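Local coordinates for virulence protein vsdE (Salmonella enterica, PDB 5LQ6) that is a cysteine hydrolase effector that Salmonella uses to suppress host immune responses and that contributes to bacterial virulence, at residues 30-35 and 108-113; 78-83 and 166-171; 147-152 and 210-215. The protein carries 4 engineered substitutions. All coordinates share one frame; numbering follows the deposited sequence.

Contact 1: 30-35 and 108-113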
ATOM      1  N   ASN A  30      -2.704 -19.754 -10.276  1.00 39.51           N
ATOM      2  CA  ASN A  30      -1.386 -19.851  -9.674  1.00 45.66           C
ATOM      3  C   ASN A  30      -1.140 -18.643  -8.799  1.00 41.42           C
ATOM      4  O   ASN A  30      -0.651 -18.774  -7.683  1.00 40.71           O
ATOM      5  CB  ASN A  30      -0.308 -20.025 -10.739  1.00 52.90           C
ATOM      6  CG  ASN A  30      -0.386 -21.387 -11.426  1.00 61.10           C
ATOM      7  OD1 ASN A  30      -0.906 -22.368 -10.865  1.00 59.96           O
ATOM      8  ND2 ASN A  30       0.129 -21.456 -12.651  1.00 67.83           N
ATOM      9  N   GLU A  31      -1.517 -17.474  -9.314  1.00 36.65           N
ATOM     10  CA  GLU A  31      -1.466 -16.236  -8.576  1.00 34.82           C
ATOM     11  C   GLU A  31      -2.229 -16.278  -7.252  1.00 30.54           C
ATOM     12  O   GLU A  31      -1.726 -15.841  -6.217  1.00 27.52           O
ATOM     13  CB  GLU A  31      -2.042 -15.146  -9.453  1.00 40.08           C
ATOM     14  CG  GLU A  31      -1.868 -13.760  -8.902  1.00 45.10           C
ATOM     15  CD  GLU A  31      -1.677 -12.701  -9.979  1.00 50.78           C
ATOM     16  OE1 GLU A  31      -1.618 -13.020 -11.203  1.00 49.76           O
ATOM     17  OE2 GLU A  31      -1.621 -11.524  -9.574  1.00 51.07           O
ATOM     18  N   VAL A  32      -3.455 -16.770  -7.293  1.00 25.30           N
ATOM     19  CA  VAL A  32      -4.246 -16.900  -6.075  1.00 24.61           C
ATOM     20  C   VAL A  32      -3.584 -17.862  -5.100  1.00 25.54           C
ATOM     21  O   VAL A  32      -3.609 -17.641  -3.875  1.00 23.60           O
ATOM     22  CB  VAL A  32      -5.713 -17.287  -6.390  1.00 23.99           C
ATOM     23  CG1 VAL A  32      -6.492 -17.543  -5.117  1.00 23.67           C
ATOM     24  CG2 VAL A  32      -6.386 -16.181  -7.174  1.00 24.77           C
ATOM     25  N   LYS A  33      -2.995 -18.938  -5.644  1.00 27.91           N
ATOM     26  CA  LYS A  33      -2.235 -19.866  -4.812  1.00 31.12           C
ATOM     27  C   LYS A  33      -1.013 -19.239  -4.156  1.00 26.85           C
ATOM     28  O   LYS A  33      -0.761 -19.482  -2.959  1.00 28.67           O
ATOM     29  CB  LYS A  33      -1.790 -21.098  -5.637  1.00 39.03           C
ATOM     30  CG  LYS A  33      -2.916 -22.108  -5.835  1.00 46.71           C
ATOM     31  CD  LYS A  33      -2.399 -23.527  -6.044  1.00 58.48           C
ATOM     32  CE  LYS A  33      -3.426 -24.541  -5.564  1.00 67.09           C
ATOM     33  NZ  LYS A  33      -4.772 -24.307  -6.175  1.00 69.56           N
ATOM     34  N   ARG A  34      -0.251 -18.472  -4.916  1.00 27.19           N
ATOM     35  CA  ARG A  34       0.891 -17.731  -4.363  1.00 30.31           C
ATOM     36  C   ARG A  34       0.439 -16.779  -3.259  1.00 29.33           C
ATOM     37  O   ARG A  34       1.066 -16.692  -2.181  1.00 28.35           O
ATOM     38  CB  ARG A  34       1.645 -16.977  -5.442  1.00 33.17           C
ATOM     39  CG  ARG A  34       2.496 -17.874  -6.321  1.00 38.53           C
ATOM     40  CD  ARG A  34       3.238 -17.052  -7.375  1.00 43.65           C
ATOM     41  NE  ARG A  34       2.374 -16.611  -8.486  1.00 52.69           N
ATOM     42  CZ  ARG A  34       2.308 -17.183  -9.698  1.00 57.96           C
ATOM     43  NH1 ARG A  34       3.057 -18.245  -9.999  1.00 59.95           N
ATOM     44  NH2 ARG A  34       1.484 -16.694 -10.623  1.00 59.24           N
ATOM     45  N   ILE A  35      -0.697 -16.112  -3.482  1.00 26.25           N
ATOM     46  CA  ILE A  35      -1.237 -15.254  -2.443  1.00 23.94           C
ATOM     47  C   ILE A  35      -1.641 -16.031  -1.200  1.00 23.90           C
ATOM     48  O   ILE A  35      -1.301 -15.631  -0.064  1.00 24.28           O
ATOM     49  CB  ILE A  35      -2.408 -14.373  -2.949  1.00 22.21           C
ATOM     50  CG1 ILE A  35      -1.910 -13.431  -4.052  1.00 22.40           C
ATOM     51  CG2 ILE A  35      -3.033 -13.594  -1.802  1.00 20.37           C
ATOM     52  CD1 ILE A  35      -3.004 -12.876  -4.932  1.00 21.89           C
ATOM     53  N   SER A 108      -2.324  -6.347  -9.049  1.00 24.96           N
ATOM     54  CA  SER A 108      -2.995  -5.627  -7.982  1.00 24.42           C
ATOM     55  C   SER A 108      -4.502  -5.822  -8.026  1.00 22.48           C
ATOM     56  O   SER A 108      -5.145  -5.723  -6.987  1.00 20.67           O
ATOM     57  CB  SER A 108      -2.607  -4.145  -7.883  1.00 25.67           C
ATOM     58  OG  SER A 108      -2.987  -3.441  -9.021  1.00 30.57           O
ATOM     59  N   ALA A 109      -5.075  -6.050  -9.212  1.00 21.45           N
ATOM     60  CA  ALA A 109      -6.521  -6.291  -9.317  1.00 22.15           C
ATOM     61  C   ALA A 109      -6.911  -7.590  -8.575  1.00 19.99           C
ATOM     62  O   ALA A 109      -7.889  -7.629  -7.831  1.00 20.48           O
ATOM     63  CB  ALA A 109      -6.930  -6.396 -10.771  1.00 24.50           C
ATOM     64  N   ILE A 110      -6.143  -8.653  -8.809  1.00 19.33           N
ATOM     65  CA  ILE A 110      -6.395  -9.920  -8.128  1.00 18.32           C
ATOM     66  C   ILE A 110      -6.156  -9.759  -6.640  1.00 16.76           C
ATOM     67  O   ILE A 110      -6.960 -10.190  -5.804  1.00 15.28           O
ATOM     68  CB  ILE A 110      -5.528 -11.071  -8.712  1.00 22.02           C
ATOM     69  CG1 ILE A 110      -5.909 -11.280 -10.178  1.00 24.87           C
ATOM     70  CG2 ILE A 110      -5.618 -12.343  -7.857  1.00 20.46           C
ATOM     71  CD1 ILE A 110      -5.092 -12.385 -10.835  1.00 27.18           C
ATOM     72  N   VAL A 111      -5.064  -9.078  -6.269  1.00 15.91           N
ATOM     73  CA  VAL A 111      -4.805  -8.884  -4.859  1.00 14.41           C
ATOM     74  C   VAL A 111      -5.922  -8.077  -4.205  1.00 13.76           C
ATOM     75  O   VAL A 111      -6.378  -8.414  -3.103  1.00 13.49           O
ATOM     76  CB  VAL A 111      -3.406  -8.219  -4.607  1.00 14.61           C
ATOM     77  CG1 VAL A 111      -3.219  -7.738  -3.183  1.00 15.52           C
ATOM     78  CG2 VAL A 111      -2.288  -9.164  -5.047  1.00 17.65           C
ATOM     79  N   ASP A 112      -6.388  -7.019  -4.852  1.00 14.49           N
ATOM     80  CA  ASP A 112      -7.422  -6.204  -4.293  1.00 13.70           C
ATOM     81  C   ASP A 112      -8.757  -6.989  -4.175  1.00 12.29           C
ATOM     82  O   ASP A 112      -9.470  -6.876  -3.190  1.00 13.81           O
ATOM     83  CB  ASP A 112      -7.690  -4.956  -5.164  1.00 14.75           C
ATOM     84  CG  ASP A 112      -6.699  -3.850  -4.966  1.00 19.79           C
ATOM     85  OD1 ASP A 112      -5.770  -3.916  -4.074  1.00 20.76           O
ATOM     86  OD2 ASP A 112      -6.884  -2.820  -5.723  1.00 22.06           O
ATOM     87  N   LYS A 113      -9.065  -7.776  -5.211  1.00 13.32           N
ATOM     88  CA  LYS A 113     -10.286  -8.566  -5.180  1.00 13.97           C
ATOM     89  C   LYS A 113     -10.279  -9.520  -3.976  1.00 13.67           C
ATOM     90  O   LYS A 113     -11.286  -9.697  -3.309  1.00 13.50           O
ATOM     91  CB  LYS A 113     -10.463  -9.315  -6.490  1.00 16.03           C
ATOM     92  CG  LYS A 113     -11.021  -8.445  -7.589  1.00 17.64           C
ATOM     93  CD  LYS A 113     -11.132  -9.157  -8.929  1.00 20.81           C
ATOM     94  CE  LYS A 113     -11.604  -8.173  -9.968  1.00 28.19           C
ATOM     95  NZ  LYS A 113     -11.849  -8.876 -11.252  1.00 29.60           N
TER
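With CG1 beside the backbone N (chi1 -63°) and chi2 fully extended, I110 brings its CD1 methyl against the E31 side chain of helix 29-38. E31 answers with CG anti to its backbone N and a bend at chi2 (147°), which lays its carboxylate end obliquely across that methyl. The result is close: E31 CD sits 3.5 Å from I110 CD1, and E31 OE1 is 3.6 Å from the same I110 CD1. This is an apolar group resting against a carboxylate, so the polar work is done elsewhere. OE2 of E31 is hydrogen-bonded to the backbone N of D107, just ahead of helix 108-116, where the helix start would probably favour the negative charge.

One turn along, I35 has CG1 beside the backbone N, and its CD1 tip drops between two residues of the partner helix. I35 CD1 meets V111 CG2 at 3.8 Å and is 4.0 Å from I110 CG2. I110 CG2 also meets V32, whose CG2 lies 4.0 Å from I110 CG2 with the two side chains crossing at about a right angle. I110 thus lies among E31, V32 and I35, its CG1-CD1 arm on E31 and its CG2 on V32 and I35.

The segment axes stay 10.6 Å apart and cross at -56°, so the helices meet through side-chain tips. I35 and V111 also reach helix 76-89, through L78 in the one case and V77 and A81 in the other. The arrangement is a layer of obliquely crossed helices packed against helix 76-89, within a fold related to the papain-like (clan CA) peptidases.

Contact 2: 78-83 and 166-171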
ATOM      1  N   LEU A  78       1.467  -7.325  -2.670  1.00 13.28           N
ATOM      2  CA  LEU A  78       0.795  -7.939  -1.536  1.00 13.76           C
ATOM      3  C   LEU A  78       1.046  -7.236  -0.223  1.00 12.12           C
ATOM      4  O   LEU A  78       0.111  -6.984   0.566  1.00 12.84           O
ATOM      5  CB  LEU A  78       1.189  -9.445  -1.419  1.00 15.58           C
ATOM      6  CG  LEU A  78       0.462 -10.239  -0.328  1.00 18.01           C
ATOM      7  CD1 LEU A  78      -1.063 -10.228  -0.413  1.00 19.00           C
ATOM      8  CD2 LEU A  78       0.984 -11.663  -0.344  1.00 20.27           C
ATOM      9  N   LEU A  79       2.312  -6.889   0.002  1.00 12.79           N
ATOM     10  CA  LEU A  79       2.684  -6.185   1.227  1.00 12.24           C
ATOM     11  C   LEU A  79       1.915  -4.890   1.404  1.00 12.07           C
ATOM     12  O   LEU A  79       1.417  -4.566   2.464  1.00 13.51           O
ATOM     13  CB  LEU A  79       4.172  -5.913   1.295  1.00 13.16           C
ATOM     14  CG  LEU A  79       5.114  -7.113   1.482  1.00 15.48           C
ATOM     15  CD1 LEU A  79       6.511  -6.671   1.269  1.00 17.31           C
ATOM     16  CD2 LEU A  79       4.879  -7.637   2.891  1.00 18.23           C
ATOM     17  N   SER A  80       1.858  -4.108   0.326  1.00 11.89           N
ATOM     18  CA  SER A  80       1.211  -2.808   0.415  0.74 11.64           C
ATOM     19  C   SER A  80      -0.272  -2.912   0.657  1.00 11.99           C
ATOM     20  O   SER A  80      -0.863  -2.094   1.340  1.00 11.00           O
ATOM     21  CB  SER A  80       1.487  -2.008  -0.843  0.74 10.73           C
ATOM     22  OG  SER A  80       2.864  -1.778  -1.063  0.74 10.18           O
ATOM     23  N   ALA A  81      -0.913  -3.942   0.069  1.00 12.09           N
ATOM     24  CA  ALA A  81      -2.328  -4.167   0.287  1.00 12.40           C
ATOM     25  C   ALA A  81      -2.615  -4.642   1.709  1.00 12.17           C
ATOM     26  O   ALA A  81      -3.553  -4.165   2.358  1.00 12.89           O
ATOM     27  CB  ALA A  81      -2.816  -5.188  -0.721  1.00 13.60           C
ATOM     28  N   CYS A  82      -1.796  -5.517   2.221  1.00 13.32           N
ATOM     29  CA  CYS A  82      -1.855  -5.968   3.619  1.00 14.18           C
ATOM     30  C   CYS A  82      -1.757  -4.775   4.571  1.00 13.38           C
ATOM     31  O   CYS A  82      -2.525  -4.600   5.489  1.00 13.21           O
ATOM     32  CB  CYS A  82      -0.736  -6.935   3.946  1.00 14.23           C
ATOM     33  SG  CYS A  82      -0.969  -8.604   3.291  1.00 18.33           S
ATOM     34  N   LEU A  83      -0.748  -3.936   4.324  1.00 12.95           N
ATOM     35  CA  LEU A  83      -0.558  -2.784   5.189  1.00 13.67           C
ATOM     36  C   LEU A  83      -1.737  -1.858   5.110  1.00 11.77           C
ATOM     37  O   LEU A  83      -2.183  -1.301   6.105  1.00 12.20           O
ATOM     38  CB  LEU A  83       0.744  -2.066   4.807  1.00 12.81           C
ATOM     39  CG  LEU A  83       1.119  -0.868   5.659  1.00 13.44           C
ATOM     40  CD1 LEU A  83       1.176  -1.240   7.135  1.00 13.70           C
ATOM     41  CD2 LEU A  83       2.457  -0.286   5.189  1.00 13.28           C
ATOM     42  N   ASP A 166       4.640  -1.087  -5.800  1.00 11.29           N
ATOM     43  CA  ASP A 166       3.629  -0.534  -4.914  1.00 11.73           C
ATOM     44  C   ASP A 166       4.212  -0.266  -3.538  1.00 11.70           C
ATOM     45  O   ASP A 166       5.081  -0.963  -3.076  1.00 12.12           O
ATOM     46  CB  ASP A 166       2.435  -1.478  -4.729  1.00 12.61           C
ATOM     47  CG  ASP A 166       1.417  -1.444  -5.863  1.00 15.03           C
ATOM     48  OD1 ASP A 166       1.733  -0.917  -6.940  1.00 16.94           O
ATOM     49  OD2 ASP A 166       0.303  -1.956  -5.650  1.00 17.58           O
ATOM     50  N   PHE A 167       3.706   0.797  -2.913  1.00 10.37           N
ATOM     51  CA  PHE A 167       4.062   1.191  -1.564  1.00 10.08           C
ATOM     52  C   PHE A 167       2.892   1.985  -0.979  1.00  9.80           C
ATOM     53  O   PHE A 167       1.809   1.992  -1.556  1.00 10.87           O
ATOM     54  CB  PHE A 167       5.415   1.898  -1.503  1.00 12.25           C
ATOM     55  CG  PHE A 167       5.546   3.088  -2.429  1.00 11.04           C
ATOM     56  CD1 PHE A 167       5.782   2.895  -3.761  1.00 13.55           C
ATOM     57  CD2 PHE A 167       5.386   4.388  -1.959  1.00 11.64           C
ATOM     58  CE1 PHE A 167       5.922   3.972  -4.620  1.00 13.41           C
ATOM     59  CE2 PHE A 167       5.512   5.464  -2.820  1.00 13.66           C
ATOM     60  CZ  PHE A 167       5.752   5.250  -4.143  1.00 13.02           C
ATOM     61  N   ASN A 168       3.073   2.590   0.158  1.00 10.13           N
ATOM     62  CA  ASN A 168       1.977   3.204   0.906  1.00 11.15           C
ATOM     63  C   ASN A 168       2.257   4.643   1.266  1.00 10.42           C
ATOM     64  O   ASN A 168       3.391   5.111   1.242  1.00 10.82           O
ATOM     65  CB  ASN A 168       1.654   2.415   2.190  1.00 11.39           C
ATOM     66  CG  ASN A 168       1.253   0.977   1.916  1.00 11.53           C
ATOM     67  OD1 ASN A 168       2.076   0.142   1.558  1.00 12.53           O
ATOM     68  ND2 ASN A 168      -0.031   0.704   2.079  1.00 12.12           N
ATOM     69  N   ALA A 169       1.208   5.394   1.566  1.00 10.33           N
ATOM     70  CA  ALA A 169       1.366   6.762   2.030  1.00 11.48           C
ATOM     71  C   ALA A 169       0.249   7.005   3.065  1.00 12.55           C
ATOM     72  O   ALA A 169      -0.917   6.651   2.831  1.00 12.45           O
ATOM     73  CB  ALA A 169       1.274   7.744   0.903  1.00 13.47           C
ATOM     74  N   VAL A 170       0.609   7.610   4.197  1.00 11.74           N
ATOM     75  CA  VAL A 170      -0.338   7.963   5.229  1.00 13.03           C
ATOM     76  C   VAL A 170      -0.091   9.384   5.679  1.00 12.49           C
ATOM     77  O   VAL A 170       1.045   9.785   5.893  1.00 14.63           O
ATOM     78  CB  VAL A 170      -0.265   7.012   6.426  1.00 14.77           C
ATOM     79  CG1 VAL A 170      -1.192   7.391   7.575  1.00 17.73           C
ATOM     80  CG2 VAL A 170      -0.594   5.567   6.029  1.00 15.84           C
ATOM     81  N   VAL A 171      -1.163  10.128   5.835  1.00 11.20           N
ATOM     82  CA  VAL A 171      -1.079  11.500   6.405  1.00 11.35           C
ATOM     83  C   VAL A 171      -1.034  11.411   7.912  1.00 11.08           C
ATOM     84  O   VAL A 171      -1.897  10.770   8.557  1.00 13.60           O
ATOM     85  CB  VAL A 171      -2.281  12.351   5.943  1.00 10.57           C
ATOM     86  CG1 VAL A 171      -2.230  13.730   6.581  1.00 12.13           C
ATOM     87  CG2 VAL A 171      -2.359  12.445   4.439  1.00 11.90           C
TER
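Everything tight here happens around S80 and the amide of N168. Helix 76-89 runs roughly along strand 163-172, with 26° between the segment axes and S80 at the closest point. N168 carries CG beside its backbone N (chi1 -59°), which sets the amide against the helix backbone at S80. Its ND2 gives a hydrogen bond to S80 O of 3.0 Å, nearly straight at 172°, aimed at a lone pair of the carbonyl and lying almost in the amide plane. The other end of the same amide is pressed against the helix too: N168 OD1 is 3.3 Å from S80 CB and equally near S80 CA. One side chain therefore spans S80 from its alpha carbon to its carbonyl, and the bond fixes which way round the amide stands.

S80 OG merely packs against the strand backbone, 3.1 Å from D166 O and 3.2 Å from F167 CA; its hydrogen bond goes to C76 O in its own helix.

The looser part lies one turn on, still inside the protein. L83 CD2 rests against the N168 amide, 3.7 Å from N168 OD1, by van der Waals contact alone. Beyond N168 the strand draws away from the helix.

F167 points to the opposite side of the strand, against I129 of helix 129-143, and touches the residues of what is probably a Cys-His-Asp triad including C76. The strand lies between strands 147-157 and 180-184, while helix 76-89 meets helix 108-116 on another side through L78 and A81.

Contact 3: 147-152 and 210-215; sequences SFIISA and YVRAYD
Four backbone hydrogen bonds stitch the two strands together. I149 and R212 form one hydrogen-bonded pair: I149 N reaches R212 O at 2.8 Å, with a nearly straight N-H...O (175°) that arrives almost along the C=O axis, and R212 N returns to I149 O. S151 and Y210 form the next, with Y210 N 2.8 Å from S151 O and S151 N bonded to Y210 O. Between them I150 and V211 are a non-hydrogen-bonded pair whose side chains lie side by side, pointing the same way, I150 CD1 4.1 Å from V211 CG2. V211 turns its other branch to the F148 ring, where V211 CG1 comes within 3.5 Å of F148 CD2. A213 CB fills in beside the ring.

This antiparallel pairing forms one margin of the four-stranded sheet, strand 209-212 being outermost, as part of a fold related to the papain-like (clan CA) peptidases. Helix 129-143 covers the side bearing I150, with V132 and I136 against that residue.

The opposite face carries I149, S151, Y210 and R212. R212 starts in the crowded position, CG between the backbone N and the carbonyl carbon (chi1 70°), then runs extended to NE and turns at chi4 (-83°), so that its end comes nearer strand 147-152. I149 CD1 lies over one face of the R212 guanidinium, toward the rim, and I149 CG2 is 3.3 Å from R212 NH1. A water in the guanidinium plane accepts from R212 NH1 at 3.0 Å and donates both to S151 OG, at 2.7 Å, and to I149 O.

Further out, two carboxylates fix the guanidinium: D166 forms a salt bridge with NH1 and D112 with NH2. D166 also hydrogen-bonds S151 OG through its other oxygen and forms a salt bridge with R164.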
ATOM      1  N   SER A 147      -5.040   7.513   4.121  1.00 13.00           N
ATOM      2  CA  SER A 147      -4.263   6.329   3.825  1.00 12.17           C
ATOM      3  C   SER A 147      -4.432   5.852   2.399  1.00 10.90           C
ATOM      4  O   SER A 147      -5.577   5.734   1.899  1.00 11.58           O
ATOM      5  CB  SER A 147      -4.667   5.229   4.790  1.00 12.47           C
ATOM      6  OG  SER A 147      -3.947   4.019   4.504  1.00 13.16           O
ATOM      7  N   PHE A 148      -3.323   5.598   1.709  1.00 10.65           N
ATOM      8  CA  PHE A 148      -3.331   5.338   0.286  1.00 10.43           C
ATOM      9  C   PHE A 148      -2.309   4.283  -0.095  1.00  9.95           C
ATOM     10  O   PHE A 148      -1.309   4.111   0.595  1.00  9.90           O
ATOM     11  CB  PHE A 148      -3.037   6.608  -0.513  1.00 12.27           C
ATOM     12  CG  PHE A 148      -3.933   7.781  -0.173  1.00 13.15           C
ATOM     13  CD1 PHE A 148      -3.630   8.595   0.909  1.00 15.91           C
ATOM     14  CD2 PHE A 148      -5.116   7.947  -0.876  1.00 17.33           C
ATOM     15  CE1 PHE A 148      -4.486   9.625   1.255  1.00 16.21           C
ATOM     16  CE2 PHE A 148      -5.967   9.006  -0.519  1.00 18.93           C
ATOM     17  CZ  PHE A 148      -5.614   9.795   0.552  1.00 18.90           C
ATOM     18  N   ILE A 149      -2.558   3.609  -1.210  1.00 10.43           N
ATOM     19  CA  ILE A 149      -1.574   2.742  -1.848  1.00  9.56           C
ATOM     20  C   ILE A 149      -1.070   3.481  -3.092  1.00  9.94           C
ATOM     21  O   ILE A 149      -1.891   3.994  -3.871  1.00 11.92           O
ATOM     22  CB  ILE A 149      -2.093   1.354  -2.252  1.00 10.71           C
ATOM     23  CG1 ILE A 149      -2.701   0.626  -1.051  1.00 11.38           C
ATOM     24  CG2 ILE A 149      -0.999   0.514  -2.873  1.00 10.32           C
ATOM     25  CD1 ILE A 149      -3.445  -0.678  -1.419  1.00 13.15           C
ATOM     26  N   ILE A 150       0.245   3.512  -3.265  1.00  9.75           N
ATOM     27  CA  ILE A 150       0.844   4.176  -4.421  1.00 11.50           C
ATOM     28  C   ILE A 150       1.365   3.126  -5.349  1.00 11.67           C
ATOM     29  O   ILE A 150       2.044   2.174  -4.901  1.00 12.80           O
ATOM     30  CB  ILE A 150       1.989   5.098  -4.022  1.00 13.02           C
ATOM     31  CG1 ILE A 150       1.651   5.920  -2.779  1.00 14.91           C
ATOM     32  CG2 ILE A 150       2.449   5.954  -5.196  1.00 14.64           C
ATOM     33  CD1 ILE A 150       0.513   6.834  -2.929  1.00 15.79           C
ATOM     34  N   SER A 151       1.115   3.232  -6.642  1.00 13.04           N
ATOM     35  CA  SER A 151       1.686   2.351  -7.662  1.00 13.23           C
ATOM     36  C   SER A 151       2.551   3.198  -8.576  1.00 16.43           C
ATOM     37  O   SER A 151       2.070   4.200  -9.145  1.00 17.65           O
ATOM     38  CB  SER A 151       0.573   1.678  -8.468  1.00 14.56           C
ATOM     39  OG  SER A 151      -0.209   0.841  -7.691  1.00 17.51           O
ATOM     40  N   ALA A 152       3.824   2.841  -8.678  1.00 14.49           N
ATOM     41  CA  ALA A 152       4.781   3.542  -9.522  1.00 15.25           C
ATOM     42  C   ALA A 152       5.164   2.647 -10.676  1.00 14.95           C
ATOM     43  O   ALA A 152       5.383   1.449 -10.536  1.00 17.40           O
ATOM     44  CB  ALA A 152       5.968   3.927  -8.738  1.00 16.34           C
ATOM     45  N   TYR A 210       0.142   6.229  -9.580  1.00 14.76           N
ATOM     46  CA  TYR A 210      -1.292   6.142  -9.336  1.00 15.72           C
ATOM     47  C   TYR A 210      -1.524   5.956  -7.872  1.00 17.31           C
ATOM     48  O   TYR A 210      -0.710   5.361  -7.216  1.00 16.51           O
ATOM     49  CB  TYR A 210      -1.914   4.942 -10.050  1.00 17.56           C
ATOM     50  CG  TYR A 210      -1.788   4.979 -11.535  1.00 21.21           C
ATOM     51  CD1 TYR A 210      -0.638   4.567 -12.159  1.00 23.17           C
ATOM     52  CD2 TYR A 210      -2.796   5.497 -12.284  1.00 23.42           C
ATOM     53  CE1 TYR A 210      -0.489   4.627 -13.545  1.00 28.02           C
ATOM     54  CE2 TYR A 210      -2.677   5.547 -13.684  1.00 25.70           C
ATOM     55  CZ  TYR A 210      -1.520   5.133 -14.279  1.00 26.86           C
ATOM     56  OH  TYR A 210      -1.417   5.200 -15.663  1.00 35.21           O
ATOM     57  N   VAL A 211      -2.614   6.526  -7.362  1.00 15.50           N
ATOM     58  CA  VAL A 211      -2.995   6.430  -5.969  0.74 15.63           C
ATOM     59  C   VAL A 211      -4.323   5.711  -5.888  1.00 15.11           C
ATOM     60  O   VAL A 211      -5.213   5.993  -6.679  1.00 15.95           O
ATOM     61  CB  VAL A 211      -3.131   7.848  -5.381  0.74 15.85           C
ATOM     62  CG1 VAL A 211      -3.394   7.825  -3.880  0.74 17.41           C
ATOM     63  CG2 VAL A 211      -1.864   8.671  -5.685  0.74 17.23           C
ATOM     64  N   ARG A 212      -4.472   4.757  -4.977  1.00 13.88           N
ATOM     65  CA  ARG A 212      -5.757   4.107  -4.757  1.00 14.77           C
ATOM     66  C   ARG A 212      -5.980   3.922  -3.253  1.00 13.54           C
ATOM     67  O   ARG A 212      -5.038   3.974  -2.464  1.00 14.03           O
ATOM     68  CB  ARG A 212      -5.890   2.795  -5.508  1.00 14.13           C
ATOM     69  CG  ARG A 212      -5.048   1.647  -5.015  1.00 15.38           C
ATOM     70  CD  ARG A 212      -5.083   0.503  -6.063  1.00 16.12           C
ATOM     71  NE  ARG A 212      -4.784  -0.823  -5.496  1.00 17.54           N
ATOM     72  CZ  ARG A 212      -3.561  -1.309  -5.271  1.00 17.79           C
ATOM     73  NH1 ARG A 212      -2.476  -0.646  -5.587  1.00 17.53           N
ATOM     74  NH2 ARG A 212      -3.434  -2.525  -4.757  1.00 18.38           N
ATOM     75  N   ALA A 213      -7.216   3.691  -2.873  1.00 13.86           N
ATOM     76  CA  ALA A 213      -7.572   3.536  -1.479  1.00 12.94           C
ATOM     77  C   ALA A 213      -8.882   2.816  -1.298  1.00 15.37           C
ATOM     78  O   ALA A 213      -9.787   2.957  -2.152  1.00 18.65           O
ATOM     79  CB  ALA A 213      -7.611   4.854  -0.794  1.00 15.67           C
ATOM     80  N   TYR A 214      -8.974   2.081  -0.222  1.00 16.22           N
ATOM     81  CA  TYR A 214     -10.177   1.345   0.141  1.00 19.53           C
ATOM     82  C   TYR A 214     -11.140   2.280   0.805  1.00 22.46           C
ATOM     83  O   TYR A 214     -10.762   2.984   1.708  1.00 25.29           O
ATOM     84  CB  TYR A 214      -9.801   0.204   1.122  1.00 19.60           C
ATOM     85  CG  TYR A 214     -10.951  -0.614   1.644  1.00 22.99           C
ATOM     86  CD1 TYR A 214     -11.822  -1.260   0.779  1.00 23.64           C
ATOM     87  CD2 TYR A 214     -11.141  -0.761   3.007  1.00 25.25           C
ATOM     88  CE1 TYR A 214     -12.866  -2.043   1.268  1.00 25.67           C
ATOM     89  CE2 TYR A 214     -12.184  -1.532   3.502  1.00 30.58           C
ATOM     90  CZ  TYR A 214     -13.046  -2.152   2.624  1.00 30.30           C
ATOM     91  OH  TYR A 214     -14.101  -2.895   3.155  1.00 34.16           O
ATOM     92  N   ASP A 215     -12.388   2.221   0.346  1.00 28.03           N
ATOM     93  CA  ASP A 215     -13.509   2.949   0.900  1.00 37.77           C
ATOM     94  C   ASP A 215     -14.659   1.944   1.118  1.00 34.73           C
ATOM     95  O   ASP A 215     -14.918   1.598   2.264  1.00 40.04           O
ATOM     96  CB  ASP A 215     -13.920   4.037  -0.082  1.00 42.49           C
ATOM     97  CG  ASP A 215     -15.045   4.899   0.438  1.00 52.51           C
ATOM     98  OD1 ASP A 215     -15.656   4.542   1.476  1.00 55.52           O
ATOM     99  OD2 ASP A 215     -15.319   5.940  -0.198  1.00 53.79           O
TER
HETATM  100  O   HOH W   1      -2.158   2.270  -6.390  1.00 19.84           O

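From the N terminus, helix 29-38 waits until 108-113 for its partner, and contact 1 closes that loop. Contact 2 opens inside it at 78-83 and closes only at 166-171, so the two cross. Contact 3 opens at 147-152, within the span of contact 2, and closes near the C terminus, crossing it in turn. Contacts 1 and 3 follow each other in series. Their centres lie about 17 Å apart, yet the D112-R212 salt bridge joins them directly. Helix 76-89 links the helical layer of contact 1 to the sheet, packing A81 on V111, and neighbouring strands 147-157 and 163-172 carry contacts 2 and 3 into one sheet.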